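Local coordinates for protein SYE1 (Shewanella oneidensis, PDB 4AWT) that binds flavin mononucleotide and probably reduces carbon-carbon double bonds with electrons from NADH or NADPH, as Old Yellow Enzymes do, at residues A[163-166]-A[167-170]; A[211-214]-A[215-219]; A[342-346]-A[347-351]; A[353-356]-A[357-361]. The protein carries 1 engineered substitution. All blocks are in the same frame, centred on the assembly; numbering follows the deposited sequence. Where two conformers were deposited one is given.

Contact 1: residues A[163-166]-A[167-170]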
loop_
_atom_site.group_PDB
_atom_site.type_symbol
_atom_site.label_atom_id
_atom_site.label_comp_id
_atom_site.label_asym_id
_atom_site.label_seq_id
_atom_site.Cartn_x
_atom_site.Cartn_y
_atom_site.Cartn_z
ATOM N N TYR A 163 -5.537 5.511 -12.789
ATOM C CA TYR A 163 -6.063 4.963 -11.542
ATOM C C TYR A 163 -7.445 4.394 -11.712
ATOM O O TYR A 163 -7.766 3.316 -11.216
ATOM C CB TYR A 163 -6.074 6.023 -10.455
ATOM C CG TYR A 163 -4.820 6.212 -9.659
ATOM C CD1 TYR A 163 -4.345 5.206 -8.821
ATOM C CD2 TYR A 163 -4.093 7.410 -9.691
ATOM C CE1 TYR A 163 -3.195 5.380 -8.078
ATOM C CE2 TYR A 163 -2.976 7.603 -8.927
ATOM C CZ TYR A 163 -2.509 6.572 -8.111
ATOM O OH TYR A 163 -1.400 6.829 -7.344
ATOM N N ARG A 164 -8.312 5.145 -12.404
ATOM C CA ARG A 164 -9.686 4.723 -12.596
ATOM C C ARG A 164 -9.731 3.378 -13.305
ATOM O O ARG A 164 -10.441 2.451 -12.910
ATOM C CB ARG A 164 -10.436 5.828 -13.370
ATOM C CG ARG A 164 -11.941 5.730 -13.213
ATOM C CD ARG A 164 -12.632 6.723 -14.153
ATOM N NE ARG A 164 -14.050 6.787 -13.933
ATOM C CZ ARG A 164 -14.890 5.827 -14.266
ATOM N NH1 ARG A 164 -14.489 4.732 -14.909
ATOM N NH2 ARG A 164 -16.183 5.959 -13.984
ATOM N N GLN A 165 -8.965 3.284 -14.392
ATOM C CA GLN A 165 -8.956 2.047 -15.144
ATOM C C GLN A 165 -8.339 0.908 -14.342
ATOM O O GLN A 165 -8.792 -0.233 -14.441
ATOM C CB GLN A 165 -8.231 2.239 -16.481
ATOM C CG GLN A 165 -8.313 1.004 -17.365
ATOM C CD GLN A 165 -9.717 0.604 -17.711
ATOM O OE1 GLN A 165 -10.130 -0.619 -17.602
ATOM N NE2 GLN A 165 -10.532 1.515 -18.110
ATOM N N ALA A 166 -7.309 1.210 -13.556
ATOM C CA ALA A 166 -6.681 0.185 -12.740
ATOM C C ALA A 166 -7.666 -0.391 -11.735
ATOM O O ALA A 166 -7.627 -1.577 -11.433
ATOM C CB ALA A 166 -5.470 0.717 -12.021
ATOM N N ALA A 167 -8.575 0.451 -11.207
ATOM C CA ALA A 167 -9.593 -0.045 -10.296
ATOM C C ALA A 167 -10.520 -1.021 -10.997
ATOM O O ALA A 167 -10.884 -2.078 -10.468
ATOM C CB ALA A 167 -10.345 1.108 -9.688
ATOM N N LEU A 168 -10.960 -0.678 -12.236
ATOM C CA LEU A 168 -11.776 -1.585 -13.004
ATOM C C LEU A 168 -11.004 -2.868 -13.299
ATOM O O LEU A 168 -11.575 -3.972 -13.241
ATOM C CB LEU A 168 -12.222 -0.927 -14.316
ATOM C CG LEU A 168 -13.135 0.278 -14.126
ATOM C CD1 LEU A 168 -13.375 0.893 -15.525
ATOM C CD2 LEU A 168 -14.428 -0.084 -13.472
ATOM N N ASN A 169 -9.723 -2.748 -13.621
ATOM C CA ASN A 169 -8.906 -3.921 -13.899
ATOM C C ASN A 169 -8.817 -4.816 -12.650
ATOM O O ASN A 169 -8.846 -6.044 -12.771
ATOM C CB ASN A 169 -7.528 -3.489 -14.320
ATOM C CG ASN A 169 -7.490 -2.776 -15.656
ATOM O OD1 ASN A 169 -8.489 -2.766 -16.399
ATOM N ND2 ASN A 169 -6.348 -2.217 -15.957
ATOM N N ALA A 170 -8.700 -4.205 -11.483
ATOM C CA ALA A 170 -8.658 -4.992 -10.249
ATOM C C ALA A 170 -9.949 -5.771 -10.057
ATOM O O ALA A 170 -9.937 -6.923 -9.634
ATOM C CB ALA A 170 -8.411 -4.083 -9.061
#
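Ala167, Leu168, Asn169 and Ala170 each give their backbone N-H to the carbonyl four residues earlier, and this one ladder joins the consecutive turns 163-166 and 167-170 of helix 153-172. Two of its rungs are as short as 2.8 Å, from Asn169 N to Gln165 O and from Ala170 N to Ala166 O. The one from Leu168 N to Arg164 O is longer, at 3.2 Å, yet it is the straightest of the four, with 163° at the hydrogen.

Among the polar side chains, Asn169 folds back over the preceding turn. CG stands anti to its own carbonyl carbon (chi1 -67°), which brings CG to 3.1 Å from Gln165 O. Its amide ND2 is then spent on Ile74 O, so the side chain links the helix to a neighbouring loop. Arg164 takes the other course: in the conformer described, its chain runs extended beside Leu168, and NH2 forms a salt bridge with Asp223 of helix 212-225.

The packing contacts involve methyl groups. Leu168 CD1 comes to the edge of the Arg164 guanidinium, 4.0 Å from NH1 and near its plane. The methyl groups of Ala166 and Ala170 lie on the inner side of the helix, against Leu101 and Ala99 of strand 96-102, with Ala170 also meeting Ile178; Ala167 faces Leu221 and Ile225 of helix 212-225. Small residues on these faces suit the close approach of helix to barrel, as seen for the helix of a beta-alpha-beta crossover, here between the parallel strands 96-102 and 177-181 of a TIM barrel.

Contact 2: residues A[211-214]-A[215-219]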
loop_
_atom_site.group_PDB
_atom_site.type_symbol
_atom_site.label_atom_id
_atom_site.label_comp_id
_atom_site.label_asym_id
_atom_site.label_seq_id
_atom_site.Cartn_x
_atom_site.Cartn_y
_atom_site.Cartn_z
ATOM N N LEU A 211 -4.452 18.756 -0.985
ATOM C CA LEU A 211 -5.323 17.584 -0.911
ATOM C C LEU A 211 -6.107 17.358 -2.178
ATOM O O LEU A 211 -6.812 16.339 -2.296
ATOM C CB LEU A 211 -6.278 17.683 0.280
ATOM C CG LEU A 211 -5.584 17.701 1.646
ATOM C CD1 LEU A 211 -6.596 17.853 2.743
ATOM C CD2 LEU A 211 -4.745 16.469 1.870
ATOM N N ARG A 212 -6.024 18.246 -3.159
ATOM C CA ARG A 212 -6.894 18.190 -4.335
ATOM C C ARG A 212 -6.624 16.956 -5.174
ATOM O O ARG A 212 -7.579 16.322 -5.657
ATOM C CB ARG A 212 -6.724 19.480 -5.158
ATOM C CG ARG A 212 -7.753 19.544 -6.283
ATOM C CD ARG A 212 -7.559 20.842 -7.097
ATOM N NE ARG A 212 -7.595 22.036 -6.267
ATOM C CZ ARG A 212 -8.628 22.586 -5.731
ATOM N NH1 ARG A 212 -9.844 22.110 -5.968
ATOM N NH2 ARG A 212 -8.435 23.655 -4.936
ATOM N N PHE A 213 -5.371 16.606 -5.419
ATOM C CA PHE A 213 -5.078 15.445 -6.250
ATOM C C PHE A 213 -5.632 14.181 -5.587
ATOM O O PHE A 213 -6.297 13.369 -6.228
ATOM C CB PHE A 213 -3.596 15.355 -6.527
ATOM C CG PHE A 213 -3.211 14.298 -7.524
ATOM C CD1 PHE A 213 -3.768 14.239 -8.773
ATOM C CD2 PHE A 213 -2.240 13.359 -7.193
ATOM C CE1 PHE A 213 -3.368 13.269 -9.686
ATOM C CE2 PHE A 213 -1.843 12.400 -8.109
ATOM C CZ PHE A 213 -2.375 12.394 -9.372
ATOM N N LEU A 214 -5.402 14.026 -4.273
ATOM C CA LEU A 214 -6.003 12.930 -3.525
ATOM C C LEU A 214 -7.506 12.901 -3.724
ATOM O O LEU A 214 -8.116 11.857 -3.990
ATOM C CB LEU A 214 -5.660 13.082 -2.049
ATOM C CG LEU A 214 -6.332 12.082 -1.115
ATOM C CD1 LEU A 214 -5.853 10.652 -1.333
ATOM C CD2 LEU A 214 -6.095 12.483 0.339
ATOM N N ASP A 215 -8.165 14.074 -3.538
ATOM C CA ASP A 215 -9.587 14.162 -3.665
ATOM C C ASP A 215 -10.078 13.658 -5.016
ATOM O O ASP A 215 -11.031 12.904 -5.131
ATOM C CB ASP A 215 -10.021 15.615 -3.428
ATOM C CG ASP A 215 -11.503 15.794 -3.358
ATOM O OD1 ASP A 215 -12.185 15.046 -2.686
ATOM O OD2 ASP A 215 -11.950 16.845 -3.802
ATOM N N GLU A 216 -9.413 14.145 -6.083
ATOM C CA GLU A 216 -9.832 13.829 -7.416
ATOM C C GLU A 216 -9.586 12.382 -7.790
ATOM O O GLU A 216 -10.398 11.743 -8.486
ATOM C CB GLU A 216 -9.146 14.776 -8.407
ATOM C CG GLU A 216 -9.643 16.209 -8.241
ATOM C CD GLU A 216 -8.972 17.228 -9.130
ATOM O OE1 GLU A 216 -8.029 16.848 -9.851
ATOM O OE2 GLU A 216 -9.339 18.409 -9.091
ATOM N N VAL A 217 -8.452 11.816 -7.343
ATOM C CA VAL A 217 -8.190 10.402 -7.566
ATOM C C VAL A 217 -9.234 9.554 -6.851
ATOM O O VAL A 217 -9.800 8.634 -7.431
ATOM C CB VAL A 217 -6.754 10.036 -7.161
ATOM C CG1 VAL A 217 -6.570 8.513 -7.205
ATOM C CG2 VAL A 217 -5.720 10.703 -8.035
ATOM N N VAL A 218 -9.491 9.856 -5.560
ATOM C CA VAL A 218 -10.488 9.089 -4.810
ATOM C C VAL A 218 -11.847 9.204 -5.460
ATOM O O VAL A 218 -12.573 8.222 -5.563
ATOM C CB VAL A 218 -10.472 9.475 -3.342
ATOM C CG1 VAL A 218 -11.641 8.862 -2.593
ATOM C CG2 VAL A 218 -9.147 9.061 -2.714
ATOM N N ALA A 219 -12.219 10.409 -5.908
ATOM C CA ALA A 219 -13.526 10.540 -6.551
ATOM C C ALA A 219 -13.642 9.626 -7.744
ATOM O O ALA A 219 -14.688 9.005 -7.945
ATOM C CB ALA A 219 -13.742 11.997 -7.000
HETATM O O HOH W 1 -10.915 19.768 -7.437
#
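Arg212 and Glu216, one helical turn apart, meet first through carbon: Glu216 OE2 lies 3.4 Å from Arg212 CG, beside the aliphatic part of the arginine chain. The charged ends stay apart, with NH1 and OE2 separated by 4.9 Å, and a water fills the step between them. It accepts from Arg212 NH1 at the edge of the guanidinium and donates to Glu216 OE2 at 2.7 Å. On the buried side, Val217 CG2 sits over one face of the Phe213 ring, 4.0 Å from its centroid, in a CH-pi contact displaced toward the rim. Leu214 and Val218 run alongside each other, CD1 to CG2 at 3.9 Å.

The second shell fixes these groups. The arginine chain bends at chi3 (-55°), and its NE bonds to Glu202 O while NH2 meets Asn209 OD1 and the carboxylate of Glu208. Glu216 OE1 is held by Tyr203 OH, and the Phe213 ring also meets Phe191. With an alanine at Glu216, the bridging water and the Tyr203 hydroxyl would probably lose their carboxylate partner, and a gap would probably open beside Arg212 CG.

Along helix 212-225 of the barrel, the opposite charges of Arg212 and Glu216 are thus linked through a water rather than by a direct salt bridge. Glu202, Glu208 and Asn209 also grip the arginine and Tyr203 the glutamate, which is likely to spread the electrostatic balance over several groups.

Contact 3: residues A[342-346]-A[347-351]. With BOG (octyl beta-D-glucopyranoside), chain D; FMN (flavin mononucleotide), chain B.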
loop_
_atom_site.group_PDB
_atom_site.type_symbol
_atom_site.label_atom_id
_atom_site.label_comp_id
_atom_site.label_asym_id
_atom_site.label_seq_id
_atom_site.Cartn_x
_atom_site.Cartn_y
_atom_site.Cartn_z
ATOM N N ALA A 342 8.832 -16.951 13.568
ATOM C CA ALA A 342 10.029 -16.963 12.755
ATOM C C ALA A 342 10.365 -15.547 12.346
ATOM O O ALA A 342 9.489 -14.681 12.274
ATOM C CB ALA A 342 9.828 -17.833 11.545
ATOM N N GLU A 343 11.628 -15.289 12.031
ATOM C CA GLU A 343 12.038 -14.014 11.481
ATOM C C GLU A 343 12.413 -14.160 10.015
ATOM O O GLU A 343 12.911 -15.197 9.562
ATOM C CB GLU A 343 13.199 -13.343 12.230
ATOM C CG GLU A 343 12.856 -12.894 13.652
ATOM C CD GLU A 343 13.962 -12.066 14.279
ATOM O OE1 GLU A 343 14.891 -12.569 14.919
ATOM O OE2 GLU A 343 13.869 -10.830 14.096
ATOM N N HIS A 344 12.149 -13.083 9.266
ATOM C CA HIS A 344 12.393 -13.086 7.850
ATOM C C HIS A 344 13.866 -12.847 7.525
ATOM O O HIS A 344 14.621 -12.238 8.311
ATOM C CB HIS A 344 11.551 -12.025 7.127
ATOM C CG HIS A 344 12.023 -10.624 7.314
ATOM N ND1 HIS A 344 11.696 -9.848 8.381
ATOM C CD2 HIS A 344 12.863 -9.877 6.535
ATOM C CE1 HIS A 344 12.314 -8.686 8.251
ATOM N NE2 HIS A 344 13.030 -8.659 7.131
ATOM N N VAL A 345 14.234 -13.256 6.316
ATOM C CA VAL A 345 15.574 -13.083 5.753
ATOM C C VAL A 345 15.588 -11.863 4.829
ATOM O O VAL A 345 14.958 -11.913 3.751
ATOM C CB VAL A 345 15.994 -14.321 4.996
ATOM C CG1 VAL A 345 17.364 -14.124 4.393
ATOM C CG2 VAL A 345 16.029 -15.524 5.965
ATOM N N PRO A 346 16.233 -10.760 5.212
ATOM C CA PRO A 346 16.237 -9.594 4.324
ATOM C C PRO A 346 16.687 -9.882 2.945
ATOM O O PRO A 346 16.149 -9.298 1.949
ATOM C CB PRO A 346 17.159 -8.611 5.092
ATOM C CG PRO A 346 16.942 -8.985 6.535
ATOM C CD PRO A 346 16.819 -10.470 6.533
ATOM N N ALA A 347 17.688 -10.751 2.760
ATOM C CA ALA A 347 18.231 -10.983 1.434
ATOM C C ALA A 347 17.267 -11.595 0.466
ATOM O O ALA A 347 17.532 -11.529 -0.759
ATOM C CB ALA A 347 19.454 -11.937 1.546
ATOM N N THR A 348 16.152 -12.178 0.882
ATOM C CA THR A 348 15.181 -12.773 -0.026
ATOM C C THR A 348 13.870 -12.028 -0.015
ATOM O O THR A 348 12.833 -12.510 -0.525
ATOM C CB THR A 348 15.002 -14.269 0.249
ATOM O OG1 THR A 348 14.630 -14.403 1.615
ATOM C CG2 THR A 348 16.283 -15.035 -0.023
ATOM N N LEU A 349 13.851 -10.796 0.491
ATOM C CA LEU A 349 12.648 -9.965 0.417
ATOM C C LEU A 349 12.257 -9.686 -1.037
ATOM O O LEU A 349 11.075 -9.707 -1.352
ATOM C CB LEU A 349 12.803 -8.687 1.184
ATOM C CG LEU A 349 12.785 -8.872 2.705
ATOM C CD1 LEU A 349 13.092 -7.579 3.385
ATOM C CD2 LEU A 349 11.446 -9.388 3.190
ATOM N N PHE A 350 13.235 -9.349 -1.878
ATOM C CA PHE A 350 13.003 -8.805 -3.186
ATOM C C PHE A 350 13.692 -9.637 -4.252
ATOM O O PHE A 350 14.905 -9.877 -4.165
ATOM C CB PHE A 350 13.530 -7.355 -3.302
ATOM C CG PHE A 350 13.014 -6.460 -2.228
ATOM C CD1 PHE A 350 11.669 -6.177 -2.112
ATOM C CD2 PHE A 350 13.874 -5.914 -1.323
ATOM C CE1 PHE A 350 11.197 -5.343 -1.137
ATOM C CE2 PHE A 350 13.420 -5.093 -0.335
ATOM C CZ PHE A 350 12.090 -4.812 -0.247
ATOM N N GLY A 351 12.969 -9.986 -5.299
ATOM C CA GLY A 351 13.574 -10.724 -6.415
ATOM C C GLY A 351 13.716 -12.203 -6.086
ATOM O O GLY A 351 13.355 -12.685 -5.033
HETATM C C1 BOG D . 11.193 -0.557 -0.260
HETATM O O1 BOG D . 12.301 -1.237 0.264
HETATM C C2 BOG D . 10.215 -1.480 -0.915
HETATM O O2 BOG D . 10.768 -2.102 -2.055
HETATM C C3 BOG D . 8.947 -0.752 -1.391
HETATM O O3 BOG D . 7.970 -1.676 -1.782
HETATM C C4 BOG D . 8.368 0.009 -0.190
HETATM O O4 BOG D . 7.267 0.737 -0.618
HETATM C C5 BOG D . 9.405 0.906 0.477
HETATM O O5 BOG D . 10.474 0.063 0.859
HETATM C C6 BOG D . 8.846 1.618 1.682
HETATM O O6 BOG D . 9.882 2.472 2.135
HETATM C "C1'" BOG D . 13.472 -0.463 0.373
HETATM C "C2'" BOG D . 14.725 -1.238 0.772
HETATM C "C3'" BOG D . 14.529 -2.168 1.931
HETATM C "C4'" BOG D . 15.720 -2.726 2.700
HETATM C "C5'" BOG D . 15.667 -4.253 2.594
HETATM C "C6'" BOG D . 16.816 -4.773 1.727
HETATM C "C7'" BOG D . 16.731 -6.305 1.606
HETATM C "C8'" BOG D . 18.138 -6.775 1.252
HETATM N N1 FMN B . 3.890 -0.706 1.974
HETATM C C2 FMN B . 3.053 -0.405 0.988
HETATM O O2 FMN B . 2.098 0.401 1.148
HETATM N N3 FMN B . 3.214 -0.983 -0.263
HETATM C C4 FMN B . 4.226 -1.883 -0.553
HETATM O O4 FMN B . 4.235 -2.439 -1.683
HETATM C C4A FMN B . 5.158 -2.101 0.458
HETATM N N5 FMN B . 6.265 -2.918 0.231
HETATM C C5A FMN B . 6.927 -3.449 1.371
HETATM C C6 FMN B . 7.845 -4.458 1.219
HETATM C C7 FMN B . 8.508 -5.037 2.327
HETATM C C7M FMN B . 9.409 -6.225 2.089
HETATM C C8 FMN B . 8.254 -4.531 3.566
HETATM C C8M FMN B . 8.894 -5.112 4.810
HETATM C C9 FMN B . 7.323 -3.485 3.734
HETATM C C9A FMN B . 6.642 -2.940 2.643
HETATM N N10 FMN B . 5.666 -1.936 2.813
HETATM C C10 FMN B . 4.884 -1.568 1.734
HETATM C "C1'" FMN B . 5.344 -1.466 4.163
HETATM C "C2'" FMN B . 4.487 -2.458 4.970
HETATM O "O2'" FMN B . 3.174 -2.533 4.441
HETATM C "C3'" FMN B . 4.340 -2.052 6.423
HETATM O "O3'" FMN B . 3.597 -0.852 6.569
HETATM C "C4'" FMN B . 5.665 -1.914 7.196
HETATM O "O4'" FMN B . 6.546 -2.994 6.927
HETATM C "C5'" FMN B . 5.451 -1.705 8.682
HETATM O "O5'" FMN B . 4.796 -2.835 9.283
HETATM P P FMN B . 5.674 -3.939 10.071
HETATM O O1P FMN B . 6.513 -4.639 9.032
HETATM O O2P FMN B . 6.520 -3.203 11.087
HETATM O O3P FMN B . 4.623 -4.832 10.683
HETATM O O HOH W 2 16.032 -8.926 -1.302
#
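Thr348 N and Leu349 N turn back to Val345 O and Pro346 O, each bond spanning three residues, which makes a short 3-10 turn in the loop that closes the flavin pocket of the TIM barrel. Both donors stand well out of the carbonyl planes, 50° and 62°, in keeping with so tight a turn.

The packed side is that of His344, Leu349 and Phe350. Leu349 CD2 lies 3.7 Å from His344 CD2 and 3.9 Å from the flavin methyl C7M, so this one branch touches both the histidine and the cofactor. Its CB covers the centre of one face of the Phe350 ring, while Phe350 CE1 reaches the same C7M at 3.8 Å. Octyl glucoside lies against that ring too, its sugar O2 3.4 Å from Phe350 CE1. His344 brings its ring up to the leucine obliquely, with CG between the backbone N and the carbonyl carbon (chi1 75°), and also rests on Arg323 and Ile326.

Toward solvent the fit is looser. Val345, Pro346 and Ala347 are exposed, and Val345 CG1 comes no nearer to Ala347 CB than 4.2 Å. A water spans the two segments, donating to Pro346 O and accepting the N-H of Phe350, N to water oxygen 2.9 Å.

Contact 4: residues A[353-356]-A[357-361]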
loop_
_atom_site.group_PDB
_atom_site.type_symbol
_atom_site.label_atom_id
_atom_site.label_comp_id
_atom_site.label_asym_id
_atom_site.label_seq_id
_atom_site.Cartn_x
_atom_site.Cartn_y
_atom_site.Cartn_z
ATOM N N GLY A 353 12.986 -16.216 -6.475
ATOM C CA GLY A 353 11.908 -17.157 -6.702
ATOM C C GLY A 353 11.246 -17.568 -5.409
ATOM O O GLY A 353 11.001 -16.768 -4.510
ATOM N N GLU A 354 10.914 -18.876 -5.338
ATOM C CA GLU A 354 10.185 -19.365 -4.218
ATOM C C GLU A 354 10.925 -19.315 -2.901
ATOM O O GLU A 354 10.306 -19.246 -1.837
ATOM C CB GLU A 354 9.709 -20.801 -4.466
ATOM C CG GLU A 354 8.526 -20.835 -5.385
ATOM C CD GLU A 354 7.471 -21.875 -5.239
ATOM O OE1 GLU A 354 6.471 -21.914 -4.431
ATOM O OE2 GLU A 354 7.793 -22.708 -6.151
ATOM N N LYS A 355 12.255 -19.387 -2.944
ATOM C CA LYS A 355 13.026 -19.384 -1.703
ATOM C C LYS A 355 12.864 -18.034 -1.023
ATOM O O LYS A 355 13.076 -16.964 -1.608
ATOM C CB LYS A 355 14.490 -19.710 -2.011
ATOM C CG LYS A 355 14.700 -21.116 -2.430
ATOM C CD LYS A 355 16.180 -21.398 -2.740
ATOM C CE LYS A 355 16.413 -22.869 -3.001
ATOM N NZ LYS A 355 17.814 -23.224 -2.625
ATOM N N GLY A 356 12.485 -18.098 0.248
ATOM C CA GLY A 356 12.207 -16.899 0.989
ATOM C C GLY A 356 10.877 -16.267 0.646
ATOM O O GLY A 356 10.624 -15.137 1.066
ATOM N N LEU A 357 10.032 -16.988 -0.052
ATOM C CA LEU A 357 8.690 -16.543 -0.424
ATOM C C LEU A 357 7.663 -17.528 0.081
ATOM O O LEU A 357 6.835 -17.211 0.951
ATOM C CB LEU A 357 8.556 -16.308 -1.930
ATOM C CG LEU A 357 7.221 -15.720 -2.358
ATOM C CD1 LEU A 357 7.149 -14.228 -2.055
ATOM C CD2 LEU A 357 6.967 -15.999 -3.832
ATOM N N THR A 358 7.693 -18.763 -0.430
ATOM C CA THR A 358 6.705 -19.765 -0.153
ATOM C C THR A 358 7.195 -20.918 0.709
ATOM O O THR A 358 6.440 -21.842 0.996
ATOM C CB THR A 358 6.111 -20.370 -1.445
ATOM O OG1 THR A 358 7.212 -20.887 -2.185
ATOM C CG2 THR A 358 5.392 -19.331 -2.254
ATOM N N ASP A 359 8.456 -20.855 1.156
ATOM C CA ASP A 359 9.071 -21.953 1.899
ATOM C C ASP A 359 9.296 -21.628 3.353
ATOM O O ASP A 359 10.018 -22.368 4.030
ATOM C CB ASP A 359 10.340 -22.452 1.219
ATOM C CG ASP A 359 11.434 -21.453 1.148
ATOM O OD1 ASP A 359 11.220 -20.305 1.539
ATOM O OD2 ASP A 359 12.541 -21.831 0.641
ATOM N N TYR A 360 8.660 -20.593 3.908
ATOM C CA TYR A 360 8.577 -20.425 5.331
ATOM C C TYR A 360 7.514 -21.376 5.862
ATOM O O TYR A 360 6.356 -21.268 5.426
ATOM C CB TYR A 360 8.261 -19.016 5.728
ATOM C CG TYR A 360 9.320 -17.982 5.508
ATOM C CD1 TYR A 360 10.334 -17.781 6.437
ATOM C CD2 TYR A 360 9.315 -17.162 4.386
ATOM C CE1 TYR A 360 11.281 -16.784 6.280
ATOM C CE2 TYR A 360 10.270 -16.190 4.202
ATOM C CZ TYR A 360 11.243 -16.000 5.151
ATOM O OH TYR A 360 12.189 -14.997 5.035
ATOM N N PRO A 361 7.830 -22.305 6.739
ATOM C CA PRO A 361 6.795 -23.272 7.183
ATOM C C PRO A 361 5.791 -22.711 8.142
ATOM O O PRO A 361 6.013 -21.703 8.832
ATOM C CB PRO A 361 7.606 -24.375 7.838
ATOM C CG PRO A 361 8.812 -23.775 8.196
ATOM C CD PRO A 361 9.148 -22.611 7.298
HETATM O O HOH W 3 12.240 -13.562 2.843
#
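Thr358 places OG1 between its own backbone N and carbonyl carbon (chi1 57°), and Glu354 bends at chi2 (-147°) to bring its carboxylate over to that hydroxyl. The hydroxyl donates to Glu354 OE1 at 2.6 Å, a short bond that comes in on the anti side and 32° out of the carboxylate plane. The backbone ties the two residues again, Glu354 O accepting from Thr358 N at 3.0 Å, and the same carbonyl also takes Leu357 N at 2.9 Å. If a valine stood at Thr358, the backbone bond could remain, but the Glu354 carboxylate would probably lose this donor and be freer to turn.

A second side-chain bond runs the other way, from Gly356 N-H to Asp359 OD1, met on its syn side at 2.9 Å, while OD2 lies against Lys355 CA. Tyr360 brings CE2 to 3.3 Å from Gly356 O, and a water in the plane of the ring joins that carbonyl to the phenol, whose OH also bonds Val345 N. Leu357 is buried, packed on Met40 and Tyr44 of helix 39-46. Positive phi at Gly356, following an extended Lys355, makes residues 354-357 a type II beta turn, the kind that favours glycine at its third position.

Overall arrangement
The four contacts fall into two pairs on different sides of the FMN barrel. Contacts 1 and 2 belong to neighbouring barrel helices and meet where Tyr163 CD2 touches Val217 CG1 at 3.7 Å; the Tyr163 side chain is still about 11 Å from the flavin. Contacts 3 and 4 lie in the C-terminal segment, their centres about 9 Å apart, joined by a probable hydrogen bond from Val345 N to Tyr360 OH (3.0 Å) and by Thr348 packing on Gly356. Centres of the two pairs are about 30 to 38 Å apart. Contact 3 alone reaches the cofactor; contact 4 lies behind it, the Leu357 side chain about 9 Å from the flavin.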